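Local coordinates for protein arsenite methyltransferase (Chlamydomonas reinhardtii, PDB 5EVJ) that probably methylates trivalent arsenic in successive steps, using S-adenosyl-L-methionine as methyl donor and arsenic triglutathione as substrate, at residues 272-277 and 330-335; 163-168 and 192-197. The protein carries 15 engineered substitutions. One frame throughout, in Å; residues are numbered along the deposited sequence.

Interaction 1: 272-277 and 330-335; sequences RLFKVP and ESYLAP. Engineered in segment 330-335: Y332 (natural residue Trp).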
loop_
_atom_site.group_PDB
_atom_site.type_symbol
_atom_site.label_atom_id
_atom_site.label_comp_id
_atom_site.label_asym_id
_atom_site.label_seq_id
_atom_site.Cartn_x
_atom_site.Cartn_y
_atom_site.Cartn_z
ATOM N N ARG A 272 0.954 -5.069 1.612
ATOM C CA ARG A 272 1.960 -4.388 2.355
ATOM C C ARG A 272 3.339 -4.882 1.946
ATOM O O ARG A 272 3.677 -6.056 2.143
ATOM C CB ARG A 272 1.734 -4.566 3.840
ATOM C CG ARG A 272 0.316 -4.137 4.230
ATOM C CD ARG A 272 0.271 -3.954 5.756
ATOM N NE ARG A 272 0.897 -2.704 6.212
ATOM C CZ ARG A 272 0.618 -2.058 7.354
ATOM N NH1 ARG A 272 -0.247 -2.552 8.223
ATOM N NH2 ARG A 272 1.208 -0.864 7.636
ATOM N N LEU A 273 4.150 -3.962 1.407
ATOM C CA LEU A 273 5.433 -4.305 0.861
ATOM C C LEU A 273 6.497 -3.480 1.593
ATOM O O LEU A 273 6.806 -2.314 1.203
ATOM C CB LEU A 273 5.428 -4.018 -0.606
ATOM C CG LEU A 273 5.029 -5.077 -1.643
ATOM C CD1 LEU A 273 3.929 -6.029 -1.195
ATOM C CD2 LEU A 273 4.678 -4.398 -2.969
ATOM N N PHE A 274 7.080 -4.088 2.621
ATOM C CA PHE A 274 8.010 -3.388 3.443
ATOM C C PHE A 274 9.344 -3.528 2.900
ATOM O O PHE A 274 9.693 -4.630 2.368
ATOM C CB PHE A 274 8.039 -3.960 4.852
ATOM C CG PHE A 274 6.896 -3.503 5.676
ATOM C CD1 PHE A 274 6.996 -2.319 6.447
ATOM C CD2 PHE A 274 5.692 -4.209 5.667
ATOM C CE1 PHE A 274 5.920 -1.876 7.211
ATOM C CE2 PHE A 274 4.632 -3.784 6.442
ATOM C CZ PHE A 274 4.714 -2.614 7.238
ATOM N N LYS A 275 10.133 -2.462 3.138
ATOM C CA LYS A 275 11.516 -2.468 2.735
ATOM C C LYS A 275 12.432 -2.420 3.961
ATOM O O LYS A 275 12.528 -1.432 4.620
ATOM C CB LYS A 275 11.774 -1.309 1.747
ATOM C CG LYS A 275 13.250 -1.084 1.496
ATOM C CD LYS A 275 13.533 -0.157 0.313
ATOM C CE LYS A 275 15.050 0.267 0.189
ATOM N NZ LYS A 275 15.221 1.253 -0.995
ATOM N N VAL A 276 13.140 -3.475 4.235
ATOM C CA VAL A 276 14.062 -3.443 5.385
ATOM C C VAL A 276 15.315 -4.156 4.946
ATOM O O VAL A 276 15.488 -5.362 5.172
ATOM C CB VAL A 276 13.428 -4.061 6.668
ATOM C CG1 VAL A 276 14.349 -3.817 7.831
ATOM C CG2 VAL A 276 12.034 -3.489 6.922
ATOM N N PRO A 277 16.177 -3.430 4.253
ATOM C CA PRO A 277 17.270 -4.089 3.514
ATOM C C PRO A 277 18.052 -5.072 4.346
ATOM O O PRO A 277 18.466 -4.772 5.460
ATOM C CB PRO A 277 18.171 -2.891 3.044
ATOM C CG PRO A 277 17.170 -1.753 2.892
ATOM C CD PRO A 277 16.200 -1.958 4.076
ATOM N N GLU A 330 11.275 -2.244 12.993
ATOM C CA GLU A 330 12.519 -1.765 12.316
ATOM C C GLU A 330 12.071 -0.894 11.185
ATOM O O GLU A 330 12.869 -0.446 10.438
ATOM C CB GLU A 330 13.383 -2.929 11.723
ATOM C CG GLU A 330 14.327 -3.679 12.706
ATOM C CD GLU A 330 14.587 -5.167 12.301
ATOM O OE1 GLU A 330 14.872 -5.418 11.125
ATOM O OE2 GLU A 330 14.472 -6.129 13.137
ATOM N N SER A 331 10.772 -0.711 11.050
ATOM C CA SER A 331 10.173 0.157 10.078
ATOM C C SER A 331 9.741 1.489 10.701
ATOM O O SER A 331 10.090 1.829 11.841
ATOM C CB SER A 331 8.918 -0.513 9.560
ATOM O OG SER A 331 7.870 -0.500 10.588
ATOM N N TYR A 332 8.914 2.211 9.962
ATOM C CA TYR A 332 8.411 3.506 10.418
ATOM C C TYR A 332 7.431 3.305 11.535
ATOM O O TYR A 332 7.057 4.269 12.197
ATOM C CB TYR A 332 7.711 4.259 9.292
ATOM C CG TYR A 332 6.430 3.629 8.793
ATOM C CD1 TYR A 332 6.441 2.653 7.767
ATOM C CD2 TYR A 332 5.183 4.054 9.281
ATOM C CE1 TYR A 332 5.262 2.124 7.263
ATOM C CE2 TYR A 332 4.049 3.526 8.802
ATOM C CZ TYR A 332 4.085 2.540 7.801
ATOM O OH TYR A 332 2.877 2.044 7.341
ATOM N N LEU A 333 7.002 2.060 11.742
ATOM C CA LEU A 333 5.981 1.782 12.753
ATOM C C LEU A 333 6.682 1.566 14.075
ATOM O O LEU A 333 6.017 1.463 15.075
ATOM C CB LEU A 333 5.215 0.506 12.437
ATOM C CG LEU A 333 4.300 0.431 11.239
ATOM C CD1 LEU A 333 3.937 -1.025 10.881
ATOM C CD2 LEU A 333 3.050 1.321 11.466
ATOM N N ALA A 334 8.007 1.467 14.083
ATOM C CA ALA A 334 8.725 1.003 15.240
ATOM C C ALA A 334 8.551 1.754 16.578
ATOM O O ALA A 334 8.717 1.098 17.673
ATOM C CB ALA A 334 10.197 0.902 14.963
ATOM N N PRO A 335 8.376 3.090 16.523
ATOM C CA PRO A 335 8.209 3.811 17.797
ATOM C C PRO A 335 6.996 3.248 18.619
ATOM O O PRO A 335 6.911 3.481 19.820
ATOM C CB PRO A 335 7.882 5.254 17.364
ATOM C CG PRO A 335 8.508 5.369 15.982
ATOM C CD PRO A 335 8.281 4.011 15.359
#
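Toward the end of strand 266-274, an antiparallel strand of the Rossmann-like methyltransferase sheet, F274 meets S331, Y332 and L333. These three belong to a type I beta turn, S331 to A334, which follows helix 322-329. The contact joins the sheet to the C-terminal part of the chain. F274 is the central side chain. Its CG lies anti to its own carbonyl carbon (chi1 -79°), beside the backbone N. The ring touches its neighbours with the atoms CD1, CE1 and CZ. CE1 lies 4.0 Å from S331 CB. The same atom is 4.1 Å from Y332 CE1. CZ reaches L333 CD1 at 4.0 Å. All three partners approach the ring obliquely, and the Y332 and L333 side chains each cross F274 at about a right angle. Y332 is an engineered residue. L333 CG packs over one face of the Y332 ring, offset toward the rim. The turn is also held from within. S331 OG accepts the backbone N-H of L333 at 2.9 Å, making an ST turn, and is also hydrogen-bonded to M327 O of the preceding helix. R272 comes up beside F274 on the same side of the strand. Its guanidinium plane is tilted 46° from the Y332 ring. Y332 OH lies near the guanidinium plane, at its edge, but both groups have stronger partners in E194: a salt bridge from R272 NE and a hydrogen bond from the Y332 hydroxyl. Farther along, V276 crosses E330 at about a right angle. E330 OE1 is hydrogen-bonded to S326 OG and Q279 NE2, and the methyl V276 CG1 packs 3.7 Å from that E330 OE1.

Interaction 2: 163-168 and 192-197; sequences FDLVIS and GGEMHF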
loop_
_atom_site.group_PDB
_atom_site.type_symbol
_atom_site.label_atom_id
_atom_site.label_comp_id
_atom_site.label_asym_id
_atom_site.label_seq_id
_atom_site.Cartn_x
_atom_site.Cartn_y
_atom_site.Cartn_z
ATOM N N PHE A 163 11.192 8.676 0.093
ATOM C CA PHE A 163 9.815 8.536 0.571
ATOM C C PHE A 163 9.710 7.459 1.641
ATOM O O PHE A 163 10.403 6.409 1.579
ATOM C CB PHE A 163 8.872 8.198 -0.575
ATOM C CG PHE A 163 8.635 9.355 -1.497
ATOM C CD1 PHE A 163 7.748 10.355 -1.154
ATOM C CD2 PHE A 163 9.319 9.455 -2.707
ATOM C CE1 PHE A 163 7.512 11.433 -1.982
ATOM C CE2 PHE A 163 9.112 10.552 -3.523
ATOM C CZ PHE A 163 8.172 11.531 -3.164
ATOM N N ASP A 164 8.843 7.690 2.603
ATOM C CA ASP A 164 8.618 6.671 3.611
ATOM C C ASP A 164 7.552 5.669 3.204
ATOM O O ASP A 164 7.677 4.529 3.587
ATOM C CB ASP A 164 8.209 7.330 4.903
ATOM C CG ASP A 164 9.312 8.278 5.412
ATOM O OD1 ASP A 164 10.449 7.804 5.688
ATOM O OD2 ASP A 164 8.997 9.475 5.527
ATOM N N LEU A 165 6.533 6.111 2.429
ATOM C CA LEU A 165 5.425 5.296 2.018
ATOM C C LEU A 165 5.270 5.552 0.572
ATOM O O LEU A 165 5.368 6.743 0.113
ATOM C CB LEU A 165 4.066 5.727 2.650
ATOM C CG LEU A 165 3.713 5.202 4.039
ATOM C CD1 LEU A 165 3.633 3.681 4.058
ATOM C CD2 LEU A 165 4.760 5.638 5.102
ATOM N N VAL A 166 4.924 4.477 -0.159
ATOM C CA VAL A 166 4.459 4.617 -1.528
ATOM C C VAL A 166 3.103 4.007 -1.525
ATOM O O VAL A 166 2.947 2.897 -1.045
ATOM C CB VAL A 166 5.425 3.955 -2.572
ATOM C CG1 VAL A 166 4.808 3.969 -3.937
ATOM C CG2 VAL A 166 6.738 4.734 -2.658
ATOM N N ILE A 167 2.101 4.725 -2.040
ATOM C CA ILE A 167 0.711 4.255 -2.065
ATOM C C ILE A 167 0.122 4.366 -3.476
ATOM O O ILE A 167 0.608 5.167 -4.319
ATOM C CB ILE A 167 -0.249 4.948 -1.033
ATOM C CG1 ILE A 167 -0.745 6.296 -1.574
ATOM C CG2 ILE A 167 0.335 4.947 0.404
ATOM C CD1 ILE A 167 -1.490 7.166 -0.540
ATOM N N SER A 168 -0.934 3.564 -3.714
ATOM C CA SER A 168 -1.508 3.428 -5.031
ATOM C C SER A 168 -2.880 2.848 -4.911
ATOM O O SER A 168 -3.163 2.084 -4.005
ATOM C CB SER A 168 -0.684 2.480 -5.897
ATOM O OG SER A 168 -0.949 2.725 -7.266
ATOM N N GLY A 192 13.095 0.908 5.949
ATOM C CA GLY A 192 12.016 0.842 6.951
ATOM C C GLY A 192 10.718 1.405 6.422
ATOM O O GLY A 192 9.677 1.424 7.142
ATOM N N GLY A 193 10.721 1.765 5.140
ATOM C CA GLY A 193 9.480 2.222 4.483
ATOM C C GLY A 193 8.625 1.107 3.937
ATOM O O GLY A 193 8.983 -0.061 3.984
ATOM N N GLU A 194 7.511 1.475 3.337
ATOM C CA GLU A 194 6.568 0.536 2.889
ATOM C C GLU A 194 5.866 1.018 1.580
ATOM O O GLU A 194 5.465 2.181 1.469
ATOM C CB GLU A 194 5.504 0.356 3.992
ATOM C CG GLU A 194 4.440 -0.679 3.668
ATOM C CD GLU A 194 3.183 -0.616 4.548
ATOM O OE1 GLU A 194 3.157 0.090 5.585
ATOM O OE2 GLU A 194 2.180 -1.316 4.217
ATOM N N MET A 195 5.649 0.092 0.652
ATOM C CA MET A 195 4.653 0.277 -0.373
ATOM C C MET A 195 3.373 -0.361 0.104
ATOM O O MET A 195 3.347 -1.517 0.373
ATOM C CB MET A 195 5.079 -0.336 -1.688
ATOM C CG MET A 195 4.027 -0.094 -2.782
ATOM S SD MET A 195 4.748 -0.506 -4.404
ATOM C CE MET A 195 3.286 -0.160 -5.407
ATOM N N HIS A 196 2.309 0.416 0.198
ATOM C CA HIS A 196 1.050 0.046 0.766
ATOM C C HIS A 196 0.001 0.441 -0.290
ATOM O O HIS A 196 -0.246 1.618 -0.518
ATOM C CB HIS A 196 0.823 0.830 2.014
ATOM C CG HIS A 196 -0.314 0.367 2.851
ATOM N ND1 HIS A 196 -1.634 0.681 2.565
ATOM C CD2 HIS A 196 -0.338 -0.267 4.047
ATOM C CE1 HIS A 196 -2.419 0.218 3.516
ATOM N NE2 HIS A 196 -1.665 -0.408 4.396
ATOM N N PHE A 197 -0.667 -0.528 -0.888
ATOM C CA PHE A 197 -1.497 -0.233 -2.065
ATOM C C PHE A 197 -2.589 -1.284 -2.296
ATOM O O PHE A 197 -2.481 -2.426 -1.813
ATOM C CB PHE A 197 -0.573 -0.097 -3.276
ATOM C CG PHE A 197 -0.132 -1.378 -3.866
ATOM C CD1 PHE A 197 0.782 -2.198 -3.223
ATOM C CD2 PHE A 197 -0.598 -1.738 -5.130
ATOM C CE1 PHE A 197 1.233 -3.397 -3.811
ATOM C CE2 PHE A 197 -0.171 -2.879 -5.747
ATOM C CZ PHE A 197 0.733 -3.736 -5.073
#
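The F197 ring has the methyl M195 CE 3.8 Å above the centre of one face, while S168 CB approaches the ring obliquely. At the root of the ring, F197 CB packs against S168 CB at 3.7 Å. H196 sets out from its strand on the face of L165 and E194, and its ring then leads away from segment 163-168. The two segments are adjacent parallel strands, 165-168 and 193-197, with axes 9° apart. They lie in the middle of the Rossmann-like sheet of the methyltransferase domain, between strands 86-90 and 266-274. Three backbone hydrogen bonds alternate between them. E194 N donates to D164 O at 3.1 Å. V166 N donates to E194 O at 2.9 Å. H196 N donates to V166 O at 2.8 Å. Between these bonds lie two CA-H...O contacts, L165 CA to E194 O and M195 CA to V166 O. V166 and M195 point to one face of the sheet, toward helix 178-188, where A185 touches both. M195 CG is anti to its backbone N (chi1 -178°), and this atom packs against V166 CB. L165 and E194 lie on the opposite face and cross obliquely. L165 CD1 rests 3.8 Å from E194 CB and also touches E194 O. At the start of the pair, the D164 carbonyl, which accepts from E194 N, lies directly against G193 CA, where there is no side chain to meet it.

How the interactions relate
Interaction 2 closes first along the chain. Strand 163-169 leads through helix 178-188 to strand 193-202, a beta-alpha-beta crossover whose two strands pair side by side. Interaction 1 follows in series, so the two neither nest nor cross. It opens on strand 266-274, and 52 residues, with short strands and helix 322-329, pass before the chain returns at 330-335. The two contacts adjoin because strands 193-202 and 266-274 are neighbours in the sheet: L273 O is 2.7 Å from M195 N, probably hydrogen-bonded. The turn of interaction 1 also reaches interaction 2 directly, with S331 CB packed against G192 O. Interaction 2 joins two central strands; interaction 1 ties neighbouring strand 266-274 to the turn after helix 322-329.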